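Side-chain contacts in putative isomerase (Streptomyces coelicolor A3, PDB 2OQH), which is a putative isomerase of the enolase superfamily and may dehydrate D-glucarate to 5-dehydro-4-deoxy-D-glucarate: residues A64-G69 and H79-M84; I134-A139 and T172-G177; A166-G171 and A322-Y327; E253-A258 and A284-T289; H330-I335 and R363-V368. All coordinates share one frame; numbering follows the deposited sequence.

Along the chain, interaction 1 comes first, in the N-terminal capping domain, and interactions 2 to 4 belong to the TIM barrel. Interactions 2 and 3 alternate in sequence and adjoin in space, centres 14 Å apart: strands 127-134 and 166-170 share backbone bonds, so the rim contact of 134-139 continues into the barrel wall. Interaction 4, nested within the loop that interaction 3 closes, joins two outer barrel helices, its centre about 23 Å from that of interaction 3. Interaction 5 comes last and packs the C-terminal helix 359-368 beside strand 5-15 of the N-terminal sheet. That helix thus returns the chain's end to the capping domain and ties the two domains together.

Interaction 1: residues A64-G69 and H79-M84; sequences APDLIG and HRKQHM
D66 and K81 are brought together by opposite choices of first torsion: D66 sets CG anti to its carbonyl carbon (chi1 -72°), which turns the carboxylate toward 79-84, while K81 starts with CG anti to its own N (chi1 -169°) and runs extended as far as CE. The lysine then bends at its last torsion, and the ammonium group ends farther from the acid than the methylene before it. D66 OD1 lies 3.4 Å from K81 CE but 4.0 Å from K81 NZ, a long salt bridge without a hydrogen bond. K81 CE also packs on the aspartate stem, 3.7 Å from D66 CB, and the two side chains cross obliquely. At this separation the attraction is probably a longer-range electrostatic one, at a surface where K81 is exposed. The contact belongs to the N-terminal capping domain of the enolase superfamily, in which a three-stranded antiparallel sheet is followed by helices; here the turn after helix 54-63 meets the C-terminal end of helix 75-81. Behind the ion pair, Q82, the first residue to leave the helix, folds its chain back at chi2 and presents its amide to D66. Q82 NE2 stands 4.0 Å from D66 OD2, with the amide and carboxylate planes 39° apart. That nitrogen is buried by the contact and has no hydrogen-bonding partner in the model. Deeper in the domain, L67 packs on V8 of strand 5-15 and V100 of helix 85-112, and the latter helix also receives Q82 on I97.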
# COMPACT_ATOMS: atom_id res chain seq x y z
N ALA A 64 -11.82 -17.34 12.21
CA ALA A 64 -13.26 -17.24 12.02
C ALA A 64 -14.12 -17.70 13.20
O ALA A 64 -15.02 -16.98 13.64
CB ALA A 64 -13.66 -18.03 10.78
N PRO A 65 -13.86 -18.90 13.74
CA PRO A 65 -14.67 -19.35 14.87
C PRO A 65 -14.69 -18.35 16.03
O PRO A 65 -15.70 -18.22 16.72
CB PRO A 65 -14.01 -20.67 15.27
CG PRO A 65 -13.43 -21.17 13.97
CD PRO A 65 -12.85 -19.91 13.37
N ASP A 66 -13.58 -17.65 16.22
CA ASP A 66 -13.48 -16.67 17.31
C ASP A 66 -14.30 -15.39 17.09
O ASP A 66 -14.51 -14.63 18.04
CB ASP A 66 -12.01 -16.30 17.55
CG ASP A 66 -11.20 -17.42 18.21
OD1 ASP A 66 -11.65 -17.95 19.26
OD2 ASP A 66 -10.11 -17.75 17.70
N LEU A 67 -14.76 -15.15 15.87
CA LEU A 67 -15.54 -13.94 15.57
C LEU A 67 -17.05 -14.15 15.59
O LEU A 67 -17.81 -13.18 15.66
CB LEU A 67 -15.17 -13.39 14.19
CG LEU A 67 -13.81 -12.73 14.01
CD1 LEU A 67 -13.34 -12.93 12.58
CD2 LEU A 67 -13.90 -11.26 14.35
N ILE A 68 -17.50 -15.39 15.52
CA ILE A 68 -18.93 -15.66 15.53
C ILE A 68 -19.57 -15.26 16.86
O ILE A 68 -19.17 -15.73 17.92
CB ILE A 68 -19.21 -17.14 15.25
CG1 ILE A 68 -18.64 -17.51 13.89
CG2 ILE A 68 -20.72 -17.41 15.28
CD1 ILE A 68 -19.12 -16.61 12.75
N GLY A 69 -20.55 -14.36 16.80
CA GLY A 69 -21.22 -13.93 18.01
C GLY A 69 -20.69 -12.61 18.55
O GLY A 69 -21.21 -12.08 19.54
N HIS A 79 -8.43 -7.43 17.82
CA HIS A 79 -6.99 -7.34 17.65
C HIS A 79 -6.24 -7.89 18.85
O HIS A 79 -5.28 -8.64 18.69
CB HIS A 79 -6.57 -5.89 17.39
CG HIS A 79 -6.89 -5.42 16.01
ND1 HIS A 79 -6.22 -5.88 14.89
CD2 HIS A 79 -7.84 -4.56 15.56
CE1 HIS A 79 -6.75 -5.33 13.81
NE2 HIS A 79 -7.73 -4.52 14.19
N ARG A 80 -6.67 -7.54 20.06
CA ARG A 80 -6.00 -8.04 21.25
C ARG A 80 -6.08 -9.57 21.25
O ARG A 80 -5.12 -10.26 21.55
CB ARG A 80 -6.63 -7.46 22.51
CG ARG A 80 -6.41 -5.94 22.68
CD ARG A 80 -4.96 -5.55 23.01
NE ARG A 80 -4.58 -6.02 24.35
CZ ARG A 80 -3.38 -5.83 24.91
NH1 ARG A 80 -2.42 -5.19 24.25
NH2 ARG A 80 -3.14 -6.31 26.12
N LYS A 81 -7.24 -10.10 20.89
CA LYS A 81 -7.42 -11.54 20.86
C LYS A 81 -6.46 -12.24 19.88
O LYS A 81 -6.03 -13.37 20.13
CB LYS A 81 -8.87 -11.86 20.49
CG LYS A 81 -9.26 -13.31 20.68
CD LYS A 81 -10.76 -13.50 20.57
CE LYS A 81 -11.14 -14.95 20.84
NZ LYS A 81 -10.61 -15.42 22.17
N GLN A 82 -6.11 -11.57 18.79
CA GLN A 82 -5.22 -12.17 17.79
C GLN A 82 -3.81 -11.59 17.79
O GLN A 82 -3.08 -11.73 16.81
CB GLN A 82 -5.81 -11.98 16.39
CG GLN A 82 -7.29 -12.34 16.24
CD GLN A 82 -7.57 -13.79 16.55
OE1 GLN A 82 -6.75 -14.67 16.28
NE2 GLN A 82 -8.75 -14.06 17.10
N HIS A 83 -3.40 -10.98 18.90
CA HIS A 83 -2.08 -10.36 18.96
C HIS A 83 -0.88 -11.27 18.73
O HIS A 83 0.18 -10.80 18.32
CB HIS A 83 -1.89 -9.59 20.27
CG HIS A 83 -1.57 -10.46 21.45
ND1 HIS A 83 -2.47 -11.36 21.99
CD2 HIS A 83 -0.46 -10.53 22.22
CE1 HIS A 83 -1.93 -11.94 23.05
NE2 HIS A 83 -0.71 -11.45 23.21
N MSE A 84 -1.02 -12.56 19.00
CA MSE A 84 0.13 -13.43 18.79
C MSE A 84 0.17 -14.01 17.38
O MSE A 84 1.17 -14.60 16.99
CB MSE A 84 0.17 -14.53 19.85
CG MSE A 84 0.57 -14.03 21.25
SE MSE A 84 2.34 -13.18 21.32
CE MSE A 84 3.39 -14.81 21.34

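Interaction 2: residues I134-A139 and T172-G177; sequences ITRADA and TTDCAG
R136 reaches across to T172 and D174 on a chain that leaves CB with CG anti to the carbonyl carbon and stays extended from CG to NE. CD is the first atom to touch, 4.0 Å from T172 CG2, and NE lies closer to the same methyl, R136 NE to T172 CG2 being 3.7 Å. The guanidinium then slides under the threonine hydroxyl: T172 OG1 sits over one face, offset toward the rim. At the tip, both terminal nitrogens grip one oxygen. R136 NH2 donates to D174 OD2 at 2.8 Å (153°) from above the carboxylate plane; R136 NH1, at 3.0 Å (138°), meets the anti lone pair of the same D174 OD2. The acceptor lies in the guanidinium plane, yet the carboxylate stands almost perpendicular to it (88°). The other oxygen, D174 OD1, makes a weak N-cap bond to G177 N, 3.0 Å, starting helix 175-188 at the rim of the barrel. T172 OG1 accepts from D174 N, an ST turn that helps hold the aspartate in place. Because NH2 also forms a salt bridge with D178, one arginine offsets two acids at a helix start and is likely to ease their mutual repulsion.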
# COMPACT_ATOMS: atom_id res chain seq x y z
N ILE A 134 8.13 2.55 -12.76
CA ILE A 134 8.85 2.15 -13.96
C ILE A 134 9.95 1.18 -13.56
O ILE A 134 10.67 1.40 -12.58
CB ILE A 134 9.47 3.35 -14.71
CG1 ILE A 134 10.41 4.12 -13.80
CG2 ILE A 134 8.38 4.25 -15.25
CD1 ILE A 134 11.17 5.23 -14.53
N THR A 135 10.08 0.09 -14.31
CA THR A 135 11.11 -0.91 -14.04
C THR A 135 11.90 -1.11 -15.32
O THR A 135 11.47 -0.71 -16.40
CB THR A 135 10.50 -2.26 -13.63
OG1 THR A 135 10.02 -2.93 -14.81
CG2 THR A 135 9.33 -2.07 -12.67
N ARG A 136 13.07 -1.73 -15.20
CA ARG A 136 13.90 -1.98 -16.37
C ARG A 136 13.15 -2.89 -17.34
O ARG A 136 13.45 -2.92 -18.54
CB ARG A 136 15.22 -2.63 -15.97
CG ARG A 136 16.09 -1.72 -15.12
CD ARG A 136 17.47 -2.29 -14.90
NE ARG A 136 18.31 -1.36 -14.15
CZ ARG A 136 19.63 -1.43 -14.09
NH1 ARG A 136 20.28 -2.39 -14.73
NH2 ARG A 136 20.30 -0.53 -13.39
N ALA A 137 12.17 -3.61 -16.82
CA ALA A 137 11.38 -4.51 -17.65
C ALA A 137 10.57 -3.73 -18.68
O ALA A 137 9.90 -4.34 -19.52
CB ALA A 137 10.44 -5.34 -16.78
N ASP A 138 10.61 -2.40 -18.62
CA ASP A 138 9.87 -1.58 -19.57
C ASP A 138 10.71 -1.27 -20.81
O ASP A 138 10.20 -0.71 -21.78
CB ASP A 138 9.41 -0.26 -18.94
CG ASP A 138 8.28 -0.45 -17.94
OD1 ASP A 138 7.38 -1.27 -18.22
OD2 ASP A 138 8.29 0.22 -16.88
N ALA A 139 11.99 -1.61 -20.77
CA ALA A 139 12.88 -1.38 -21.90
C ALA A 139 13.63 -2.66 -22.23
O ALA A 139 14.85 -2.73 -22.12
CB ALA A 139 13.87 -0.27 -21.56
N THR A 172 17.82 -1.78 -8.66
CA THR A 172 18.37 -3.13 -8.75
C THR A 172 19.71 -3.15 -8.03
O THR A 172 20.15 -2.15 -7.47
CB THR A 172 18.65 -3.51 -10.21
OG1 THR A 172 19.72 -2.69 -10.71
CG2 THR A 172 17.41 -3.30 -11.07
N THR A 173 20.38 -4.31 -8.06
CA THR A 173 21.68 -4.46 -7.43
C THR A 173 22.73 -3.68 -8.23
O THR A 173 23.89 -3.59 -7.82
CB THR A 173 22.11 -5.93 -7.37
OG1 THR A 173 22.08 -6.49 -8.69
CG2 THR A 173 21.19 -6.71 -6.46
N ASP A 174 22.32 -3.13 -9.36
CA ASP A 174 23.21 -2.35 -10.23
C ASP A 174 23.04 -0.87 -9.88
O ASP A 174 22.35 -0.12 -10.58
CB ASP A 174 22.86 -2.62 -11.71
CG ASP A 174 23.53 -1.65 -12.68
OD1 ASP A 174 24.67 -1.21 -12.40
OD2 ASP A 174 22.92 -1.34 -13.73
N CYS A 175 23.67 -0.45 -8.78
CA CYS A 175 23.60 0.93 -8.30
C CYS A 175 23.92 1.93 -9.38
O CYS A 175 23.15 2.86 -9.62
CB CYS A 175 24.59 1.17 -7.16
SG CYS A 175 24.61 -0.10 -5.96
N ALA A 176 25.08 1.76 -10.00
CA ALA A 176 25.52 2.67 -11.05
C ALA A 176 24.46 2.81 -12.14
O ALA A 176 24.21 3.90 -12.62
CB ALA A 176 26.84 2.19 -11.66
N GLY A 177 23.84 1.70 -12.50
CA GLY A 177 22.82 1.73 -13.54
C GLY A 177 21.57 2.46 -13.11
O GLY A 177 20.97 3.20 -13.90

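Interaction 3: residues A166-G171 and A322-Y327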
# COMPACT_ATOMS: atom_id res chain seq x y z
N ALA A 166 3.92 11.84 -9.71
CA ALA A 166 5.14 11.23 -9.21
C ALA A 166 5.53 9.99 -9.98
O ALA A 166 4.67 9.27 -10.50
CB ALA A 166 4.98 10.90 -7.74
N VAL A 167 6.83 9.73 -10.03
CA VAL A 167 7.37 8.56 -10.72
C VAL A 167 8.32 7.83 -9.78
O VAL A 167 9.08 8.46 -9.05
CB VAL A 167 8.15 8.95 -11.99
CG1 VAL A 167 8.81 7.70 -12.58
CG2 VAL A 167 7.22 9.58 -13.01
N LYS A 168 8.28 6.51 -9.80
CA LYS A 168 9.15 5.73 -8.94
C LYS A 168 9.87 4.63 -9.72
O LYS A 168 9.24 3.85 -10.44
CB LYS A 168 8.31 5.12 -7.81
CG LYS A 168 9.02 4.11 -6.94
CD LYS A 168 8.10 3.74 -5.78
CE LYS A 168 8.56 2.51 -5.06
NZ LYS A 168 8.38 1.30 -5.89
N LEU A 169 11.19 4.60 -9.60
CA LEU A 169 12.00 3.60 -10.28
C LEU A 169 12.33 2.42 -9.37
O LEU A 169 12.76 2.60 -8.23
CB LEU A 169 13.31 4.21 -10.77
CG LEU A 169 14.34 3.22 -11.32
CD1 LEU A 169 13.84 2.59 -12.63
CD2 LEU A 169 15.66 3.93 -11.56
N LYS A 170 12.12 1.21 -9.88
CA LYS A 170 12.44 0.01 -9.11
C LYS A 170 13.94 -0.20 -9.28
O LYS A 170 14.41 -0.59 -10.35
CB LYS A 170 11.67 -1.19 -9.66
CG LYS A 170 11.92 -2.49 -8.91
CD LYS A 170 11.07 -3.62 -9.47
CE LYS A 170 11.22 -4.91 -8.65
NZ LYS A 170 12.62 -5.44 -8.70
N GLY A 171 14.70 0.06 -8.22
CA GLY A 171 16.14 -0.10 -8.28
C GLY A 171 16.56 -1.55 -8.34
O GLY A 171 15.75 -2.45 -8.09
N ALA A 322 1.54 11.71 -3.34
CA ALA A 322 0.97 10.82 -4.33
C ALA A 322 1.33 9.43 -3.81
O ALA A 322 2.51 9.11 -3.71
CB ALA A 322 1.60 11.05 -5.70
N ILE A 323 0.33 8.63 -3.47
CA ILE A 323 0.59 7.29 -2.93
C ILE A 323 1.02 6.29 -3.98
O ILE A 323 0.86 6.53 -5.18
CB ILE A 323 -0.67 6.71 -2.24
CG1 ILE A 323 -1.75 6.43 -3.29
CG2 ILE A 323 -1.19 7.67 -1.18
CD1 ILE A 323 -2.96 5.66 -2.76
N ASP A 324 1.58 5.18 -3.52
CA ASP A 324 1.99 4.09 -4.40
C ASP A 324 0.72 3.30 -4.63
O ASP A 324 -0.03 3.03 -3.69
CB ASP A 324 3.03 3.18 -3.74
CG ASP A 324 4.45 3.72 -3.86
OD1 ASP A 324 4.65 4.71 -4.59
OD2 ASP A 324 5.36 3.13 -3.24
N SER A 325 0.45 2.94 -5.87
CA SER A 325 -0.76 2.18 -6.16
C SER A 325 -0.65 1.49 -7.48
O SER A 325 -0.41 2.12 -8.51
CB SER A 325 -1.99 3.10 -6.17
OG SER A 325 -3.14 2.39 -6.60
N MSE A 326 -0.81 0.17 -7.46
CA MSE A 326 -0.74 -0.59 -8.70
C MSE A 326 -2.15 -0.79 -9.22
O MSE A 326 -2.40 -1.66 -10.05
CB MSE A 326 -0.06 -1.94 -8.48
CG MSE A 326 1.46 -1.86 -8.30
SE MSE A 326 2.28 -0.35 -9.24
CE MSE A 326 2.70 0.71 -7.67
N TYR A 327 -3.08 0.05 -8.74
CA TYR A 327 -4.47 -0.04 -9.15
C TYR A 327 -4.69 0.28 -10.63
O TYR A 327 -5.69 -0.15 -11.21
CB TYR A 327 -5.35 0.89 -8.31
CG TYR A 327 -6.84 0.75 -8.61
CD1 TYR A 327 -7.52 -0.43 -8.31
CD2 TYR A 327 -7.55 1.77 -9.24
CE1 TYR A 327 -8.88 -0.59 -8.63
CE2 TYR A 327 -8.91 1.62 -9.57
CZ TYR A 327 -9.57 0.43 -9.26
OH TYR A 327 -10.90 0.25 -9.59
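A166 and A322 form the close apolar end: A166 CB meets A322 CB at 4.0 Å, both methyls buried. Two residues on, the contact turns polar: the methylenes pack closely, but the charges are only loosely paired. K168 extends with CG anti to its backbone N (chi1 171°) and crosses D324 at about a right angle, the carboxylate resting against the lysine's methylenes. K168 CD is 3.8 Å from D324 OD1, K168 CE 3.7 Å from D324 OD2. A bend at the last torsion (-70°) carries the ammonium off, leaving K168 NZ 4.4 Å from D324 OD2, beyond a salt bridge; this lysine is partly exposed. A leucine in place of D324 would probably leave the charge of K168 without this nearby acid and R195 without its long, weak ion pair. The K-L-K sequence 168-170 is consistent with the K-x-K signature on the second barrel strand of muconate lactonizing enzyme relatives. K168 has a long, weak ion pair with D197 of strand 193-197, and both K168 and D324 touch E223 of strand 221-223. Strands 166-170 and 323-324 flank strand 127-134, both parallel to it, and meet across it inside the barrel.

Interaction 4: residues E253-A258 and A284-T289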
# COMPACT_ATOMS: atom_id res chain seq x y z
N GLU A 253 6.47 -2.11 17.08
CA GLU A 253 7.63 -2.53 17.86
C GLU A 253 8.93 -2.01 17.24
O GLU A 253 9.95 -1.93 17.92
CB GLU A 253 7.70 -4.06 17.97
CG GLU A 253 6.65 -4.65 18.90
CD GLU A 253 5.37 -5.07 18.19
OE1 GLU A 253 4.97 -4.43 17.19
OE2 GLU A 253 4.76 -6.06 18.65
N ASP A 254 8.87 -1.64 15.96
CA ASP A 254 10.03 -1.11 15.24
C ASP A 254 10.14 0.41 15.35
O ASP A 254 11.20 0.98 15.12
CB ASP A 254 9.95 -1.41 13.75
CG ASP A 254 10.01 -2.89 13.43
OD1 ASP A 254 10.48 -3.68 14.27
OD2 ASP A 254 9.58 -3.24 12.31
N PHE A 255 9.03 1.06 15.67
CA PHE A 255 9.00 2.51 15.72
C PHE A 255 9.97 3.21 16.69
O PHE A 255 10.79 4.01 16.26
CB PHE A 255 7.59 3.01 16.00
CG PHE A 255 7.36 4.42 15.57
CD1 PHE A 255 7.00 4.71 14.25
CD2 PHE A 255 7.54 5.48 16.46
CE1 PHE A 255 6.83 6.03 13.83
CE2 PHE A 255 7.37 6.81 16.06
CZ PHE A 255 7.02 7.08 14.73
N ALA A 256 9.85 2.93 17.98
CA ALA A 256 10.71 3.55 18.98
C ALA A 256 12.19 3.38 18.63
O ALA A 256 12.93 4.36 18.60
CB ALA A 256 10.42 2.96 20.36
N PRO A 257 12.63 2.14 18.36
CA PRO A 257 14.04 1.95 18.01
C PRO A 257 14.45 2.79 16.78
O PRO A 257 15.51 3.42 16.78
CB PRO A 257 14.14 0.45 17.76
CG PRO A 257 13.10 -0.10 18.68
CD PRO A 257 11.95 0.84 18.47
N ALA A 258 13.61 2.80 15.75
CA ALA A 258 13.91 3.56 14.54
C ALA A 258 14.05 5.05 14.84
O ALA A 258 14.89 5.74 14.25
CB ALA A 258 12.83 3.34 13.49
N ALA A 284 -0.21 7.37 11.43
CA ALA A 284 -0.24 8.73 10.91
C ALA A 284 0.01 9.70 12.07
O ALA A 284 0.76 10.67 11.94
CB ALA A 284 -1.58 9.03 10.26
N ALA A 285 -0.61 9.41 13.20
CA ALA A 285 -0.43 10.25 14.38
C ALA A 285 1.05 10.22 14.79
O ALA A 285 1.65 11.26 15.05
CB ALA A 285 -1.31 9.74 15.53
N HIS A 286 1.62 9.01 14.85
CA HIS A 286 3.03 8.85 15.21
C HIS A 286 3.94 9.66 14.30
O HIS A 286 4.89 10.29 14.76
CB HIS A 286 3.44 7.37 15.13
CG HIS A 286 3.02 6.55 16.32
ND1 HIS A 286 1.71 6.37 16.68
CD2 HIS A 286 3.75 5.81 17.19
CE1 HIS A 286 1.64 5.56 17.72
NE2 HIS A 286 2.87 5.21 18.05
N CYS A 287 3.67 9.64 13.00
CA CYS A 287 4.49 10.39 12.06
C CYS A 287 4.45 11.90 12.29
O CYS A 287 5.48 12.58 12.19
CB CYS A 287 4.07 10.08 10.62
SG CYS A 287 4.49 8.42 10.10
N GLU A 288 3.27 12.44 12.57
CA GLU A 288 3.15 13.87 12.81
C GLU A 288 3.89 14.25 14.09
O GLU A 288 4.55 15.29 14.14
CB GLU A 288 1.68 14.27 12.93
CG GLU A 288 0.85 13.96 11.70
CD GLU A 288 -0.55 14.54 11.77
OE1 GLU A 288 -1.18 14.43 12.84
OE2 GLU A 288 -1.01 15.10 10.76
N THR A 289 3.79 13.41 15.11
CA THR A 289 4.45 13.68 16.39
C THR A 289 5.96 13.73 16.22
O THR A 289 6.64 14.55 16.84
CB THR A 289 4.11 12.58 17.43
OG1 THR A 289 2.70 12.60 17.69
CG2 THR A 289 4.88 12.82 18.74
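Neighbouring helices 252-260 and 277-289 bring F255 and H286 together with their CA atoms 8.7 Å apart. F255 sends its ring across with CG anti to the backbone N (chi1 -158°), while H286 places its ring beside its own N. The imidazole comes edge-on to the phenyl face, a T-shaped pair with planes at 86° and centroids 5.0 Å apart. H286 CD2 forms the touching edge, 3.9 Å from both F255 CD2 and F255 CE2, over the rim of the phenyl. H286 CB covers the far end of the same ring: it lies 3.6 Å from F255 CZ and 4.1 Å from the F255 ring centroid, an off-centre CH-pi contact. These helices belong to the outer shell of the TIM barrel, following strands 243-245 and 266-269 in turn, and the aromatic pair bridges the groove between successive beta-alpha units. Replacing F255 by an alanine would probably remove the face on which the imidazole edge rests and open a gap between the helices. The histidine's rotation is fixed from its own helix, since H286 ND1 bonds to A282 O. F252 meets the H286 ring and F290 meets that of F255, extending the aromatic cluster along the interface.

Interaction 5: residues H330-I335 and R363-V368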
# COMPACT_ATOMS: atom_id res chain seq x y z
N HIS A 330 -5.30 -2.71 -12.98
CA HIS A 330 -6.47 -3.55 -12.83
C HIS A 330 -7.28 -3.71 -14.11
O HIS A 330 -7.38 -2.79 -14.92
CB HIS A 330 -7.38 -3.00 -11.72
CG HIS A 330 -8.42 -2.04 -12.21
ND1 HIS A 330 -9.62 -2.46 -12.75
CD2 HIS A 330 -8.44 -0.69 -12.26
CE1 HIS A 330 -10.33 -1.41 -13.11
NE2 HIS A 330 -9.64 -0.32 -12.82
N ALA A 331 -7.81 -4.91 -14.28
CA ALA A 331 -8.67 -5.23 -15.41
C ALA A 331 -10.01 -5.52 -14.74
O ALA A 331 -10.57 -4.63 -14.09
CB ALA A 331 -8.15 -6.46 -16.14
N ASP A 332 -10.49 -6.75 -14.85
CA ASP A 332 -11.77 -7.11 -14.24
C ASP A 332 -11.59 -7.27 -12.73
O ASP A 332 -10.54 -7.72 -12.26
CB ASP A 332 -12.28 -8.41 -14.88
CG ASP A 332 -13.76 -8.63 -14.64
OD1 ASP A 332 -14.50 -7.64 -14.52
OD2 ASP A 332 -14.19 -9.81 -14.57
N ASP A 333 -12.61 -6.89 -11.97
CA ASP A 333 -12.56 -6.97 -10.51
C ASP A 333 -13.92 -7.44 -10.01
O ASP A 333 -14.90 -7.44 -10.76
CB ASP A 333 -12.25 -5.58 -9.93
CG ASP A 333 -11.58 -5.65 -8.56
OD1 ASP A 333 -11.76 -6.66 -7.85
OD2 ASP A 333 -10.88 -4.67 -8.20
N ILE A 334 -14.00 -7.83 -8.74
CA ILE A 334 -15.28 -8.27 -8.21
C ILE A 334 -16.16 -7.13 -7.74
O ILE A 334 -17.20 -7.34 -7.14
CB ILE A 334 -15.10 -9.31 -7.09
CG1 ILE A 334 -14.29 -8.73 -5.94
CG2 ILE A 334 -14.40 -10.54 -7.64
CD1 ILE A 334 -14.05 -9.74 -4.84
N ILE A 335 -15.74 -5.90 -8.02
CA ILE A 335 -16.55 -4.74 -7.66
C ILE A 335 -16.51 -3.78 -8.83
O ILE A 335 -15.80 -4.00 -9.81
CB ILE A 335 -16.03 -4.00 -6.39
CG1 ILE A 335 -14.78 -3.19 -6.71
CG2 ILE A 335 -15.72 -5.01 -5.30
CD1 ILE A 335 -14.40 -2.20 -5.62
N ARG A 363 -17.19 -15.88 -7.27
CA ARG A 363 -17.23 -17.32 -7.39
C ARG A 363 -16.43 -17.74 -8.63
O ARG A 363 -15.71 -18.73 -8.61
CB ARG A 363 -18.68 -17.81 -7.48
CG ARG A 363 -18.87 -19.24 -7.03
CD ARG A 363 -20.34 -19.65 -7.08
NE ARG A 363 -20.93 -19.37 -8.39
CZ ARG A 363 -21.66 -18.30 -8.67
NH1 ARG A 363 -21.90 -17.39 -7.72
NH2 ARG A 363 -22.13 -18.11 -9.90
N HIS A 364 -16.55 -16.97 -9.70
CA HIS A 364 -15.83 -17.27 -10.94
C HIS A 364 -14.31 -17.27 -10.75
O HIS A 364 -13.62 -18.23 -11.11
CB HIS A 364 -16.22 -16.26 -12.03
CG HIS A 364 -15.40 -16.36 -13.28
ND1 HIS A 364 -15.45 -17.45 -14.13
CD2 HIS A 364 -14.52 -15.50 -13.84
CE1 HIS A 364 -14.63 -17.26 -15.14
NE2 HIS A 364 -14.05 -16.08 -14.99
N TYR A 365 -13.79 -16.18 -10.18
CA TYR A 365 -12.35 -16.07 -9.99
C TYR A 365 -11.78 -16.95 -8.90
O TYR A 365 -10.56 -17.09 -8.81
CB TYR A 365 -11.99 -14.61 -9.77
CG TYR A 365 -12.15 -13.83 -11.06
CD1 TYR A 365 -11.33 -14.08 -12.15
CD2 TYR A 365 -13.17 -12.89 -11.20
CE1 TYR A 365 -11.51 -13.42 -13.36
CE2 TYR A 365 -13.37 -12.22 -12.42
CZ TYR A 365 -12.53 -12.50 -13.50
OH TYR A 365 -12.72 -11.87 -14.71
N ALA A 366 -12.64 -17.54 -8.08
CA ALA A 366 -12.17 -18.44 -7.04
C ALA A 366 -11.92 -19.77 -7.73
O ALA A 366 -11.06 -20.54 -7.31
CB ALA A 366 -13.22 -18.61 -5.95
N GLY A 367 -12.66 -20.01 -8.81
CA GLY A 367 -12.52 -21.24 -9.57
C GLY A 367 -11.27 -21.19 -10.43
O GLY A 367 -10.65 -22.22 -10.71
N VAL A 368 -10.90 -19.98 -10.84
CA VAL A 368 -9.72 -19.79 -11.65
C VAL A 368 -8.51 -20.12 -10.78
O VAL A 368 -7.58 -20.78 -11.23
CB VAL A 368 -9.61 -18.34 -12.11
CG1 VAL A 368 -8.44 -18.20 -13.08
CG2 VAL A 368 -10.91 -17.92 -12.77
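Y365 donates its hydroxyl proton to D332, with Y365 OH only 2.5 Å from D332 OD2, a short bond that uses the anti lone pair of the oxygen. The acceptor lies near the ring plane at its edge, 3.3 Å from Y365 CE2, while the carboxylate is turned 67° from the ring. D332 reaches the phenol with CG anti to the backbone N (chi1 -162°). Beside this polar tip, I334 CG2 makes a looser apolar contact with Y365 CD2 at 4.4 Å, approaching the ring obliquely. One step out, the other oxygen of D332 forms a salt bridge with K361, one turn earlier on the tyrosine's helix, so the carboxylate is held by two side chains of 359-368. H364 lays CD2 over the centre of the Y365 ring, 3.5 Å above its plane. The contact ties the loop after barrel strand 323-324 to the C-terminal helix, which in this enolase-superfamily fold returns to the N-terminal sheet: Y365 packs on V13 of strand 5-15 and shares a backbone bond with N14. On the loop side, D333 OD1 accepts from I334 N at 2.7 Å, and the I334 side chain packs on I304 of barrel helix 303-315.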